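Local coordinates for afifavidin (Afifella pfennigii, PDB 6HDV), which forms a strong non-covalent complex with biotin and 2-iminobiotin, although its exact biological role remains obscure, at residues Phe72-Asp77 and Thr87-Phe92; Asn25-Thr30 and Asn48-Gly53; Ser21-Gln26 and Phe125-Lys130. All coordinates share one frame; numbering follows the deposited sequence.

Contact 1: Phe72-Asp77 and Thr87-Phe92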
ATOM      1  N   PHE A  72      16.815  -4.307 -19.027  1.00 33.64           N
ATOM      2  CA  PHE A  72      16.702  -3.374 -17.889  1.00 32.81           C
ATOM      3  C   PHE A  72      17.314  -2.008 -18.185  1.00 33.70           C
ATOM      4  O   PHE A  72      18.241  -1.878 -18.983  1.00 34.91           O
ATOM      5  CB  PHE A  72      17.313  -3.959 -16.632  1.00 31.33           C
ATOM      6  CG  PHE A  72      18.721  -4.471 -16.749  1.00 35.03           C
ATOM      7  CD1 PHE A  72      19.792  -3.654 -16.447  1.00 35.02           C
ATOM      8  CD2 PHE A  72      18.975  -5.794 -17.063  1.00 32.90           C
ATOM      9  CE1 PHE A  72      21.094  -4.122 -16.527  1.00 39.09           C
ATOM     10  CE2 PHE A  72      20.271  -6.275 -17.093  1.00 34.28           C
ATOM     11  CZ  PHE A  72      21.334  -5.441 -16.810  1.00 38.88           C
ATOM     12  N   THR A  73      16.772  -0.964 -17.566  1.00 29.87           N
ATOM     13  CA  THR A  73      17.425   0.261 -17.737  1.00 33.27           C
ATOM     14  C   THR A  73      17.888   0.889 -16.414  1.00 33.40           C
ATOM     15  O   THR A  73      17.317   0.675 -15.321  1.00 31.58           O
ATOM     16  CB  THR A  73      16.674   1.149 -18.729  1.00 34.88           C
ATOM     17  OG1 THR A  73      16.275   2.394 -18.189  1.00 40.20           O
ATOM     18  CG2 THR A  73      15.502   0.466 -19.357  1.00 37.61           C
ATOM     19  N   VAL A  74      18.969   1.680 -16.568  1.00 31.83           N
ATOM     20  CA  VAL A  74      19.491   2.522 -15.555  1.00 34.43           C
ATOM     21  C   VAL A  74      19.517   3.976 -16.025  1.00 36.51           C
ATOM     22  O   VAL A  74      20.183   4.295 -16.982  1.00 34.17           O
ATOM     23  CB  VAL A  74      20.898   2.086 -15.180  1.00 34.08           C
ATOM     24  CG1 VAL A  74      21.517   3.047 -14.185  1.00 40.47           C
ATOM     25  CG2 VAL A  74      20.884   0.685 -14.646  1.00 32.30           C
ATOM     26  N   ALA A  75      18.827   4.843 -15.277  1.00 35.21           N
ATOM     27  CA  ALA A  75      18.996   6.280 -15.409  1.00 38.48           C
ATOM     28  C   ALA A  75      20.185   6.707 -14.554  1.00 40.00           C
ATOM     29  O   ALA A  75      20.206   6.279 -13.390  1.00 42.51           O
ATOM     30  CB  ALA A  75      17.774   6.971 -14.908  1.00 39.33           C
ATOM     31  N   TRP A  76      21.092   7.555 -15.095  1.00 37.12           N
ATOM     32  CA  TRP A  76      22.374   7.903 -14.412  1.00 34.79           C
ATOM     33  C   TRP A  76      22.139   9.148 -13.566  1.00 37.43           C
ATOM     34  O   TRP A  76      22.746  10.193 -13.803  1.00 45.16           O
ATOM     35  CB  TRP A  76      23.523   8.082 -15.407  1.00 34.10           C
ATOM     36  CG  TRP A  76      23.832   6.809 -16.115  1.00 30.08           C
ATOM     37  CD1 TRP A  76      23.642   6.542 -17.437  1.00 31.85           C
ATOM     38  CD2 TRP A  76      24.275   5.589 -15.514  1.00 32.04           C
ATOM     39  NE1 TRP A  76      23.913   5.229 -17.688  1.00 32.62           N
ATOM     40  CE2 TRP A  76      24.307   4.621 -16.527  1.00 30.88           C
ATOM     41  CE3 TRP A  76      24.643   5.217 -14.221  1.00 39.88           C
ATOM     42  CZ2 TRP A  76      24.735   3.319 -16.304  1.00 30.30           C
ATOM     43  CZ3 TRP A  76      25.057   3.918 -13.995  1.00 40.98           C
ATOM     44  CH2 TRP A  76      25.076   2.976 -15.028  1.00 36.14           C
ATOM     45  N   ASP A  77      21.171   9.007 -12.649  1.00 39.28           N
ATOM     46  CA  ASP A  77      20.793   9.976 -11.675  1.00 41.82           C
ATOM     47  C   ASP A  77      20.683   9.292 -10.301  1.00 41.75           C
ATOM     48  O   ASP A  77      19.914   8.309 -10.168  1.00 37.00           O
ATOM     49  CB  ASP A  77      19.445  10.601 -12.018  1.00 44.89           C
ATOM     50  CG  ASP A  77      19.105  11.687 -11.014  1.00 42.37           C
ATOM     51  OD1 ASP A  77      19.934  12.581 -10.854  1.00 45.36           O
ATOM     52  OD2 ASP A  77      18.051  11.611 -10.392  1.00 38.39           O
ATOM     53  N   THR A  87      20.947   4.177 -19.945  1.00 29.33           N
ATOM     54  CA  THR A  87      21.414   3.007 -20.595  1.00 31.83           C
ATOM     55  C   THR A  87      20.389   1.875 -20.401  1.00 34.87           C
ATOM     56  O   THR A  87      19.798   1.720 -19.302  1.00 36.75           O
ATOM     57  CB  THR A  87      22.744   2.556 -19.969  1.00 34.53           C
ATOM     58  OG1 THR A  87      23.684   3.614 -20.099  1.00 32.86           O
ATOM     59  CG2 THR A  87      23.275   1.272 -20.572  1.00 30.90           C
ATOM     60  N   SER A  88      20.205   1.053 -21.440  1.00 31.06           N
ATOM     61  CA  SER A  88      19.418  -0.147 -21.306  1.00 31.76           C
ATOM     62  C   SER A  88      20.245  -1.293 -21.833  1.00 28.66           C
ATOM     63  O   SER A  88      20.938  -1.129 -22.790  1.00 31.91           O
ATOM     64  CB  SER A  88      18.050  -0.109 -22.011  1.00 36.30           C
ATOM     65  OG  SER A  88      17.323   1.104 -21.773  1.00 33.84           O
ATOM     66  N   TRP A  89      20.147  -2.428 -21.148  1.00 31.98           N
ATOM     67  CA  TRP A  89      20.761  -3.684 -21.479  1.00 31.73           C
ATOM     68  C   TRP A  89      19.647  -4.650 -21.889  1.00 36.22           C
ATOM     69  O   TRP A  89      18.572  -4.702 -21.217  1.00 32.02           O
ATOM     70  CB  TRP A  89      21.458  -4.268 -20.246  1.00 34.07           C
ATOM     71  CG  TRP A  89      22.676  -3.570 -19.745  1.00 35.10           C
ATOM     72  CD1 TRP A  89      23.963  -3.988 -19.907  1.00 39.55           C
ATOM     73  CD2 TRP A  89      22.745  -2.402 -18.912  1.00 38.54           C
ATOM     74  NE1 TRP A  89      24.831  -3.147 -19.276  1.00 36.94           N
ATOM     75  CE2 TRP A  89      24.115  -2.163 -18.651  1.00 40.13           C
ATOM     76  CE3 TRP A  89      21.799  -1.569 -18.311  1.00 34.18           C
ATOM     77  CZ2 TRP A  89      24.557  -1.105 -17.846  1.00 34.20           C
ATOM     78  CZ3 TRP A  89      22.242  -0.522 -17.533  1.00 31.44           C
ATOM     79  CH2 TRP A  89      23.598  -0.291 -17.315  1.00 31.85           C
ATOM     80  N   THR A  90      19.923  -5.476 -22.906  1.00 35.67           N
ATOM     81  CA  THR A  90      19.047  -6.567 -23.261  1.00 30.14           C
ATOM     82  C   THR A  90      19.862  -7.812 -23.577  1.00 31.00           C
ATOM     83  O   THR A  90      20.939  -7.747 -24.199  1.00 33.24           O
ATOM     84  CB  THR A  90      18.235  -6.161 -24.475  1.00 33.45           C
ATOM     85  OG1 THR A  90      17.873  -4.779 -24.349  1.00 32.44           O
ATOM     86  CG2 THR A  90      17.072  -7.107 -24.695  1.00 35.86           C
ATOM     87  N   GLY A  91      19.384  -8.974 -23.164  1.00 30.81           N
ATOM     88  CA  GLY A  91      20.290 -10.113 -23.316  1.00 29.25           C
ATOM     89  C   GLY A  91      19.688 -11.376 -22.791  1.00 29.75           C
ATOM     90  O   GLY A  91      18.494 -11.417 -22.595  1.00 33.96           O
ATOM     91  N   PHE A  92      20.515 -12.413 -22.646  1.00 30.16           N
ATOM     92  CA  PHE A  92      20.026 -13.732 -22.284  1.00 32.30           C
ATOM     93  C   PHE A  92      21.012 -14.406 -21.357  1.00 32.90           C
ATOM     94  O   PHE A  92      22.196 -14.144 -21.414  1.00 39.72           O
ATOM     95  CB  PHE A  92      19.829 -14.677 -23.480  1.00 35.41           C
ATOM     96  CG  PHE A  92      20.986 -14.747 -24.432  1.00 35.53           C
ATOM     97  CD1 PHE A  92      21.179 -13.753 -25.378  1.00 41.67           C
ATOM     98  CD2 PHE A  92      21.914 -15.757 -24.337  1.00 30.45           C
ATOM     99  CE1 PHE A  92      22.272 -13.795 -26.237  1.00 46.68           C
ATOM    100  CE2 PHE A  92      23.010 -15.788 -25.188  1.00 37.17           C
ATOM    101  CZ  PHE A  92      23.183 -14.825 -26.154  1.00 38.54           C
TER

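Contact 2: Asn25-Thr30 and Asn48-Gly53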
ATOM      1  N   ASN A  25      30.511  -7.832 -14.402  1.00 37.45           N
ATOM      2  CA  ASN A  25      30.811  -7.884 -15.797  1.00 34.58           C
ATOM      3  C   ASN A  25      32.331  -7.778 -16.003  1.00 40.30           C
ATOM      4  O   ASN A  25      33.121  -7.774 -15.042  1.00 38.60           O
ATOM      5  CB  ASN A  25      29.975  -6.851 -16.562  1.00 35.80           C
ATOM      6  CG  ASN A  25      30.419  -5.411 -16.435  1.00 31.92           C
ATOM      7  OD1 ASN A  25      31.518  -5.118 -16.011  1.00 41.71           O
ATOM      8  ND2 ASN A  25      29.591  -4.494 -16.888  1.00 35.53           N
ATOM      9  N   GLN A  26      32.728  -7.702 -17.278  1.00 39.25           N
ATOM     10  CA  GLN A  26      34.104  -7.799 -17.670  1.00 40.79           C
ATOM     11  C   GLN A  26      34.864  -6.595 -17.106  1.00 40.15           C
ATOM     12  O   GLN A  26      36.029  -6.694 -16.959  1.00 45.95           O
ATOM     13  CB  GLN A  26      34.271  -7.948 -19.201  1.00 34.81           C
ATOM     14  CG  GLN A  26      33.887  -6.715 -20.013  1.00 33.96           C
ATOM     15  CD  GLN A  26      32.422  -6.336 -19.952  1.00 37.77           C
ATOM     16  OE1 GLN A  26      31.551  -7.172 -19.705  1.00 31.63           O
ATOM     17  NE2 GLN A  26      32.133  -5.058 -20.194  1.00 36.40           N
ATOM     18  N   ASP A  27      34.200  -5.459 -16.874  1.00 40.72           N
ATOM     19  CA  ASP A  27      34.861  -4.222 -16.476  1.00 40.52           C
ATOM     20  C   ASP A  27      34.903  -4.104 -14.939  1.00 46.78           C
ATOM     21  O   ASP A  27      35.314  -3.053 -14.381  1.00 43.81           O
ATOM     22  CB  ASP A  27      34.095  -2.989 -16.964  1.00 44.32           C
ATOM     23  CG  ASP A  27      33.990  -2.772 -18.469  1.00 49.19           C
ATOM     24  OD1 ASP A  27      34.973  -3.100 -19.161  1.00 44.71           O
ATOM     25  OD2 ASP A  27      32.909  -2.241 -18.938  1.00 49.76           O
ATOM     26  N   GLY A  28      34.374  -5.118 -14.246  1.00 45.64           N
ATOM     27  CA  GLY A  28      34.212  -5.066 -12.808  1.00 42.89           C
ATOM     28  C   GLY A  28      32.977  -4.312 -12.359  1.00 41.33           C
ATOM     29  O   GLY A  28      32.788  -4.190 -11.179  1.00 41.41           O
ATOM     30  N   SER A  29      32.129  -3.824 -13.277  1.00 41.65           N
ATOM     31  CA  SER A  29      30.855  -3.227 -12.882  1.00 37.14           C
ATOM     32  C   SER A  29      30.029  -4.307 -12.196  1.00 35.17           C
ATOM     33  O   SER A  29      30.234  -5.476 -12.430  1.00 36.47           O
ATOM     34  CB  SER A  29      30.115  -2.633 -14.030  1.00 41.86           C
ATOM     35  OG  SER A  29      30.849  -1.567 -14.626  1.00 45.39           O
ATOM     36  N   THR A  30      29.181  -3.909 -11.251  1.00 35.12           N
ATOM     37  CA  THR A  30      28.420  -4.873 -10.427  1.00 35.94           C
ATOM     38  C   THR A  30      26.963  -4.476 -10.421  1.00 32.45           C
ATOM     39  O   THR A  30      26.635  -3.342 -10.612  1.00 35.30           O
ATOM     40  CB  THR A  30      28.888  -4.946  -8.967  1.00 38.44           C
ATOM     41  OG1 THR A  30      28.815  -3.649  -8.397  1.00 43.92           O
ATOM     42  CG2 THR A  30      30.320  -5.407  -8.858  1.00 42.63           C
ATOM     43  N   ASN A  48      31.734   0.426 -13.007  1.00 44.31           N
ATOM     44  CA  ASN A  48      33.207   0.605 -12.842  1.00 47.22           C
ATOM     45  C   ASN A  48      33.914   0.604 -14.199  1.00 44.86           C
ATOM     46  O   ASN A  48      35.033   0.197 -14.294  1.00 44.23           O
ATOM     47  CB  ASN A  48      33.781  -0.385 -11.830  1.00 49.30           C
ATOM     48  CG  ASN A  48      33.195  -0.118 -10.457  1.00 57.03           C
ATOM     49  OD1 ASN A  48      33.276   0.995  -9.948  1.00 56.50           O
ATOM     50  ND2 ASN A  48      32.511  -1.092  -9.878  1.00 68.57           N
ATOM     51  N   ALA A  49      33.233   1.111 -15.227  1.00 45.53           N
ATOM     52  CA  ALA A  49      33.707   1.051 -16.575  1.00 46.94           C
ATOM     53  C   ALA A  49      34.695   2.185 -16.832  1.00 50.98           C
ATOM     54  O   ALA A  49      34.413   3.362 -16.591  1.00 48.38           O
ATOM     55  CB  ALA A  49      32.541   1.107 -17.537  1.00 54.21           C
ATOM     56  N   PRO A  50      35.881   1.900 -17.403  1.00 48.71           N
ATOM     57  CA  PRO A  50      36.871   2.950 -17.582  1.00 48.68           C
ATOM     58  C   PRO A  50      36.312   4.051 -18.483  1.00 42.45           C
ATOM     59  O   PRO A  50      35.719   3.733 -19.502  1.00 37.91           O
ATOM     60  CB  PRO A  50      38.053   2.184 -18.207  1.00 54.17           C
ATOM     61  CG  PRO A  50      37.857   0.764 -17.717  1.00 54.00           C
ATOM     62  CD  PRO A  50      36.357   0.586 -17.861  1.00 52.90           C
ATOM     63  N   GLY A  51      36.484   5.315 -18.076  1.00 42.25           N
ATOM     64  CA  GLY A  51      36.110   6.453 -18.947  1.00 47.83           C
ATOM     65  C   GLY A  51      34.681   6.948 -18.693  1.00 50.36           C
ATOM     66  O   GLY A  51      34.267   8.003 -19.186  1.00 48.39           O
ATOM     67  N   PHE A  52      33.921   6.201 -17.891  1.00 49.29           N
ATOM     68  CA  PHE A  52      32.540   6.543 -17.570  1.00 49.75           C
ATOM     69  C   PHE A  52      32.516   7.469 -16.344  1.00 50.65           C
ATOM     70  O   PHE A  52      33.221   7.228 -15.362  1.00 58.73           O
ATOM     71  CB  PHE A  52      31.752   5.244 -17.367  1.00 58.31           C
ATOM     72  CG  PHE A  52      30.260   5.421 -17.215  1.00 66.73           C
ATOM     73  CD1 PHE A  52      29.439   5.504 -18.326  1.00 57.48           C
ATOM     74  CD2 PHE A  52      29.686   5.524 -15.956  1.00 60.90           C
ATOM     75  CE1 PHE A  52      28.084   5.724 -18.177  1.00 55.07           C
ATOM     76  CE2 PHE A  52      28.330   5.743 -15.820  1.00 58.67           C
ATOM     77  CZ  PHE A  52      27.537   5.850 -16.929  1.00 53.34           C
ATOM     78  N   GLY A  53      31.689   8.521 -16.416  1.00 52.07           N
ATOM     79  CA  GLY A  53      31.590   9.627 -15.431  1.00 52.46           C
ATOM     80  C   GLY A  53      30.803   9.339 -14.140  1.00 54.01           C
ATOM     81  O   GLY A  53      30.914  10.099 -13.190  1.00 63.00           O
TER
HETATM   82  O   HOH W   1      30.999  -2.394  -7.604  1.00 46.64           O

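Contact 3: Ser21-Gln26 and Phe125-Lys130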
ATOM      1  N   SER A  21      20.153 -11.701  -6.623  1.00 38.80           N
ATOM      2  CA  SER A  21      21.374 -12.292  -7.200  1.00 38.07           C
ATOM      3  C   SER A  21      22.373 -11.180  -7.530  1.00 35.32           C
ATOM      4  O   SER A  21      21.969 -10.091  -7.949  1.00 36.40           O
ATOM      5  CB  SER A  21      21.054 -13.134  -8.425  1.00 40.78           C
ATOM      6  OG  SER A  21      20.380 -12.370  -9.429  1.00 34.69           O
ATOM      7  N   SER A  22      23.651 -11.482  -7.305  1.00 34.54           N
ATOM      8  CA  SER A  22      24.747 -10.570  -7.456  1.00 37.03           C
ATOM      9  C   SER A  22      25.549 -10.929  -8.717  1.00 35.63           C
ATOM     10  O   SER A  22      25.808 -12.126  -8.980  1.00 37.38           O
ATOM     11  CB  SER A  22      25.613 -10.627  -6.216  1.00 37.23           C
ATOM     12  OG  SER A  22      26.605  -9.619  -6.241  1.00 36.90           O
ATOM     13  N   TRP A  23      25.994  -9.895  -9.452  1.00 37.58           N
ATOM     14  CA  TRP A  23      26.638 -10.056 -10.757  1.00 37.93           C
ATOM     15  C   TRP A  23      27.775  -9.059 -10.927  1.00 38.59           C
ATOM     16  O   TRP A  23      27.653  -7.942 -10.464  1.00 38.11           O
ATOM     17  CB  TRP A  23      25.643  -9.822 -11.913  1.00 37.72           C
ATOM     18  CG  TRP A  23      24.383 -10.600 -11.790  1.00 40.80           C
ATOM     19  CD1 TRP A  23      23.306 -10.301 -11.004  1.00 36.83           C
ATOM     20  CD2 TRP A  23      24.077 -11.833 -12.461  1.00 45.25           C
ATOM     21  NE1 TRP A  23      22.364 -11.284 -11.121  1.00 40.95           N
ATOM     22  CE2 TRP A  23      22.803 -12.235 -12.009  1.00 44.49           C
ATOM     23  CE3 TRP A  23      24.746 -12.642 -13.379  1.00 46.87           C
ATOM     24  CZ2 TRP A  23      22.202 -13.417 -12.447  1.00 42.47           C
ATOM     25  CZ3 TRP A  23      24.135 -13.794 -13.826  1.00 48.10           C
ATOM     26  CH2 TRP A  23      22.883 -14.182 -13.357  1.00 39.71           C
ATOM     27  N   VAL A  24      28.735  -9.442 -11.784  1.00 38.57           N
ATOM     28  CA  VAL A  24      29.867  -8.637 -12.185  1.00 39.00           C
ATOM     29  C   VAL A  24      30.154  -8.901 -13.686  1.00 39.45           C
ATOM     30  O   VAL A  24      30.096 -10.028 -14.186  1.00 35.67           O
ATOM     31  CB  VAL A  24      31.094  -8.935 -11.278  1.00 39.96           C
ATOM     32  CG1 VAL A  24      31.617 -10.363 -11.399  1.00 34.04           C
ATOM     33  CG2 VAL A  24      32.252  -7.980 -11.505  1.00 38.26           C
ATOM     34  N   ASN A  25      30.511  -7.832 -14.402  1.00 37.45           N
ATOM     35  CA  ASN A  25      30.811  -7.884 -15.797  1.00 34.58           C
ATOM     36  C   ASN A  25      32.331  -7.778 -16.003  1.00 40.30           C
ATOM     37  O   ASN A  25      33.121  -7.774 -15.042  1.00 38.60           O
ATOM     38  CB  ASN A  25      29.975  -6.851 -16.562  1.00 35.80           C
ATOM     39  CG  ASN A  25      30.419  -5.411 -16.435  1.00 31.92           C
ATOM     40  OD1 ASN A  25      31.518  -5.118 -16.011  1.00 41.71           O
ATOM     41  ND2 ASN A  25      29.591  -4.494 -16.888  1.00 35.53           N
ATOM     42  N   GLN A  26      32.728  -7.702 -17.278  1.00 39.25           N
ATOM     43  CA  GLN A  26      34.104  -7.799 -17.670  1.00 40.79           C
ATOM     44  C   GLN A  26      34.864  -6.595 -17.106  1.00 40.15           C
ATOM     45  O   GLN A  26      36.029  -6.694 -16.959  1.00 45.95           O
ATOM     46  CB  GLN A  26      34.271  -7.948 -19.201  1.00 34.81           C
ATOM     47  CG  GLN A  26      33.887  -6.715 -20.013  1.00 33.96           C
ATOM     48  CD  GLN A  26      32.422  -6.336 -19.952  1.00 37.77           C
ATOM     49  OE1 GLN A  26      31.551  -7.172 -19.705  1.00 31.63           O
ATOM     50  NE2 GLN A  26      32.133  -5.058 -20.194  1.00 36.40           N
ATOM     51  N   PHE A 125      27.886 -10.425 -18.035  1.00 32.43           N
ATOM     52  CA  PHE A 125      27.755 -10.530 -16.611  1.00 35.78           C
ATOM     53  C   PHE A 125      27.944 -11.963 -16.152  1.00 33.68           C
ATOM     54  O   PHE A 125      27.564 -12.865 -16.857  1.00 38.98           O
ATOM     55  CB  PHE A 125      26.358 -10.102 -16.213  1.00 34.18           C
ATOM     56  CG  PHE A 125      26.164  -8.631 -16.424  1.00 34.13           C
ATOM     57  CD1 PHE A 125      26.549  -7.722 -15.458  1.00 32.51           C
ATOM     58  CD2 PHE A 125      25.624  -8.179 -17.605  1.00 31.48           C
ATOM     59  CE1 PHE A 125      26.378  -6.366 -15.658  1.00 36.32           C
ATOM     60  CE2 PHE A 125      25.476  -6.824 -17.819  1.00 36.70           C
ATOM     61  CZ  PHE A 125      25.858  -5.919 -16.846  1.00 38.38           C
ATOM     62  N   THR A 126      28.572 -12.143 -14.997  1.00 32.90           N
ATOM     63  CA  THR A 126      28.720 -13.450 -14.464  1.00 35.97           C
ATOM     64  C   THR A 126      28.205 -13.393 -13.026  1.00 39.37           C
ATOM     65  O   THR A 126      28.403 -12.412 -12.306  1.00 41.21           O
ATOM     66  CB  THR A 126      30.146 -14.006 -14.631  1.00 38.77           C
ATOM     67  OG1 THR A 126      30.743 -13.800 -13.368  1.00 46.44           O
ATOM     68  CG2 THR A 126      31.006 -13.376 -15.715  1.00 39.21           C
ATOM     69  N   LEU A 127      27.516 -14.460 -12.637  1.00 45.05           N
ATOM     70  CA  LEU A 127      26.863 -14.555 -11.377  1.00 44.14           C
ATOM     71  C   LEU A 127      27.900 -14.709 -10.267  1.00 44.07           C
ATOM     72  O   LEU A 127      28.811 -15.482 -10.399  1.00 45.68           O
ATOM     73  CB  LEU A 127      25.976 -15.790 -11.399  1.00 43.88           C
ATOM     74  CG  LEU A 127      25.301 -16.099 -10.070  1.00 45.31           C
ATOM     75  CD1 LEU A 127      24.260 -15.031  -9.755  1.00 45.87           C
ATOM     76  CD2 LEU A 127      24.711 -17.506 -10.084  1.00 44.16           C
ATOM     77  N   VAL A 128      27.689 -14.005  -9.155  1.00 43.92           N
ATOM     78  CA  VAL A 128      28.579 -14.092  -7.996  1.00 44.77           C
ATOM     79  C   VAL A 128      27.804 -14.778  -6.876  1.00 42.28           C
ATOM     80  O   VAL A 128      26.734 -14.346  -6.524  1.00 43.41           O
ATOM     81  CB  VAL A 128      29.054 -12.692  -7.571  1.00 45.42           C
ATOM     82  CG1 VAL A 128      29.854 -12.705  -6.286  1.00 48.73           C
ATOM     83  CG2 VAL A 128      29.856 -12.036  -8.668  1.00 47.24           C
ATOM     84  N   ASN A 129      28.365 -15.860  -6.352  1.00 44.15           N
ATOM     85  CA  ASN A 129      27.763 -16.591  -5.274  1.00 48.11           C
ATOM     86  C   ASN A 129      27.994 -15.812  -3.991  1.00 43.04           C
ATOM     87  O   ASN A 129      29.149 -15.541  -3.681  1.00 43.22           O
ATOM     88  CB  ASN A 129      28.381 -17.976  -5.076  1.00 55.89           C
ATOM     89  CG  ASN A 129      28.023 -18.946  -6.180  1.00 64.55           C
ATOM     90  OD1 ASN A 129      26.945 -18.877  -6.783  1.00 63.43           O
ATOM     91  ND2 ASN A 129      28.950 -19.841  -6.461  1.00 72.17           N
ATOM     92  N   LYS A 130      26.892 -15.535  -3.283  1.00 41.89           N
ATOM     93  CA  LYS A 130      26.877 -14.779  -2.037  1.00 46.68           C
ATOM     94  C   LYS A 130      27.918 -15.382  -1.075  1.00 48.46           C
ATOM     95  O   LYS A 130      27.789 -16.557  -0.720  1.00 47.82           O
ATOM     96  CB  LYS A 130      25.462 -14.787  -1.451  1.00 46.78           C
ATOM     97  CG  LYS A 130      25.298 -14.099  -0.101  1.00 51.69           C
ATOM     98  CD  LYS A 130      24.076 -14.554   0.681  1.00 53.96           C
ATOM     99  CE  LYS A 130      22.916 -13.582   0.687  1.00 59.30           C
ATOM    100  NZ  LYS A 130      22.807 -12.896   1.988  1.00 50.73           N
TER
HETATM  101  O   HOH W   2      24.105 -13.688  -6.093  1.00 49.49           O

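Contact 1: Phe72-Asp77 and Thr87-Phe92
Phe72 N gives its hydrogen to Trp89 O at 2.8 Å, at one end of a two-strand antiparallel ladder in the avidin beta barrel. Trp89 N returns the bond to Phe72 O. Val74 and Thr87 form the next hydrogen-bonded pair, with Val74 N 2.9 Å from Thr87 O. Thr73 and Ser88 sit between them as a non-hydrogen-bonded pair. Their side chains lie on the other face of the sheet, where Ser88 OG bonds Thr90 OG1 of a second subunit. The inner face carries Phe72, Val74, Thr87 and Trp89.

Trp89 CB lies over one face of the Phe72 ring, 3.8 Å from the centroid; with CG anti to the carbonyl carbon (chi1 -69°) the indole follows on the same side. The Phe72 ring and the five-membered ring of Trp89 are near parallel, at 20°, but slid apart. Val74 CG2 and Thr87 CG2 also pack on the indole, and Trp89 NE1 bonds Asp123 OD2. Replacing Trp89 by alanine would probably leave Asp123 OD2 without this donor and open a gap beside Val74 and Phe72. Thr87 and Asp123 are probably biotin-binding residues. Trp76 NE1 donates a nearly straight hydrogen bond in its ring plane to Thr87 OG1 at 2.9 Å, though OG1 is less surely placed. The Trp76 and Trp89 side chains cross at about a right angle, with Trp76 CZ2 at the Trp89 ring edge, 3.9 Å from Trp89 CH2.

Contact 2: Asn25-Thr30 and Asn48-Gly53
Ser29 OG takes a fairly straight hydrogen bond from Asn48 N, 2.7 Å long and 161° at the hydrogen. With OG anti to the carbonyl carbon (chi1 -62°), the hydroxyl faces Asn48 N. It is the firm polar link between these two loops. Asn48 adds a second link from its side chain: ND2 donates to Gly28 O at 3.4 Å, a straight but weak bond. A water extends this side. It lies 2.6 Å from Thr30 OG1 and accepts weakly from Asn48 ND2. At the other end the contact is packing. Asp27 OD2 rests 3.6 Å from Ala49 CB, and Asp27 OD1 lies near Pro50 CD.

The segments belong to loops at one mouth of the avidin barrel. Residues 48-53 lie in the loop joining the third and fourth strands, the one that closes over biotin in streptavidin. Asn25, Ser29 and Gly53 are probably biotin-binding residues.

Each loop is shaped from within. Residues 25-28 form a type I turn, and Asn25 OD1 makes an Asx turn by accepting from Asp27 N at 2.8 Å, with the donor well above the carbonyl plane. The same OD1 takes a weak bond from Ser29 N. Residues 49-52 form a type II turn, closed by Phe52 N to Ala49 O at 3.2 Å. Further out, Asn47 OD1 accepts from Ala49 N, and Gln26 reaches Thr124 N and Asp123 OD1.

Contact 3: Ser21-Gln26 and Phe125-Lys130
Leu127 holds CG anti to its backbone N (chi1 175°), and Trp23 turns CG to the side of its own N, anti to the carbonyl carbon (chi1 -51°). These settings, with Leu127 chi2 at 69°, bring Leu127 CD1 over the face of the Trp23 six-membered ring, 3.8 Å from the centroid, a CH-pi contact. Leu127 CB packs on the same ring at CZ3, 3.6 Å away. The indole is steadied from its own strand, as Trp23 NE1 donates to Ser21 OG at 2.8 Å.

This is the seam where the first and last strands of the avidin barrel meet and close it. They run antiparallel but strongly twisted. Val24 and Thr126 form a hydrogen-bonded pair: Val24 N to Thr126 O at 3.0 Å, and Thr126 N to Val24 O at 2.7 Å. Farther along, Val128 N still donates to Ser22 O. A water bridges the other side of that pair, accepting from Ser22 N at 2.6 Å and donating to Val128 O at 2.7 Å.

Asn25 CB lies over one face of the Phe125 ring. On the face away from Trp23 and Leu127, Val24 CG1 meets Val128 CG2, and Ser22 OG bonds Thr80 OG1 of another subunit.

In the fold
Contact 1 is buried, contact 3 is partly buried, and contact 2 lies at the surface. Contacts 1 and 3 are strand pairs of one closed sheet. Contact 1 joins neighbours along the chain, while contact 3 joins the first and last strands and encloses contact 1. Both combine backbone ladders with indole packing. Contact 2 has no ladder, and relies on one firm and one weak side-chain to backbone bond, a water and light packing. Contacts 2 and 3 share Asn25 and Gln26, where the first strand runs into its loop. Aromatic residues link the three: Trp76 of contact 1 meets Phe52 of contact 2 edge-to-face, and Trp89 meets Phe125 of contact 3. All three hold probable biotin-binding residues.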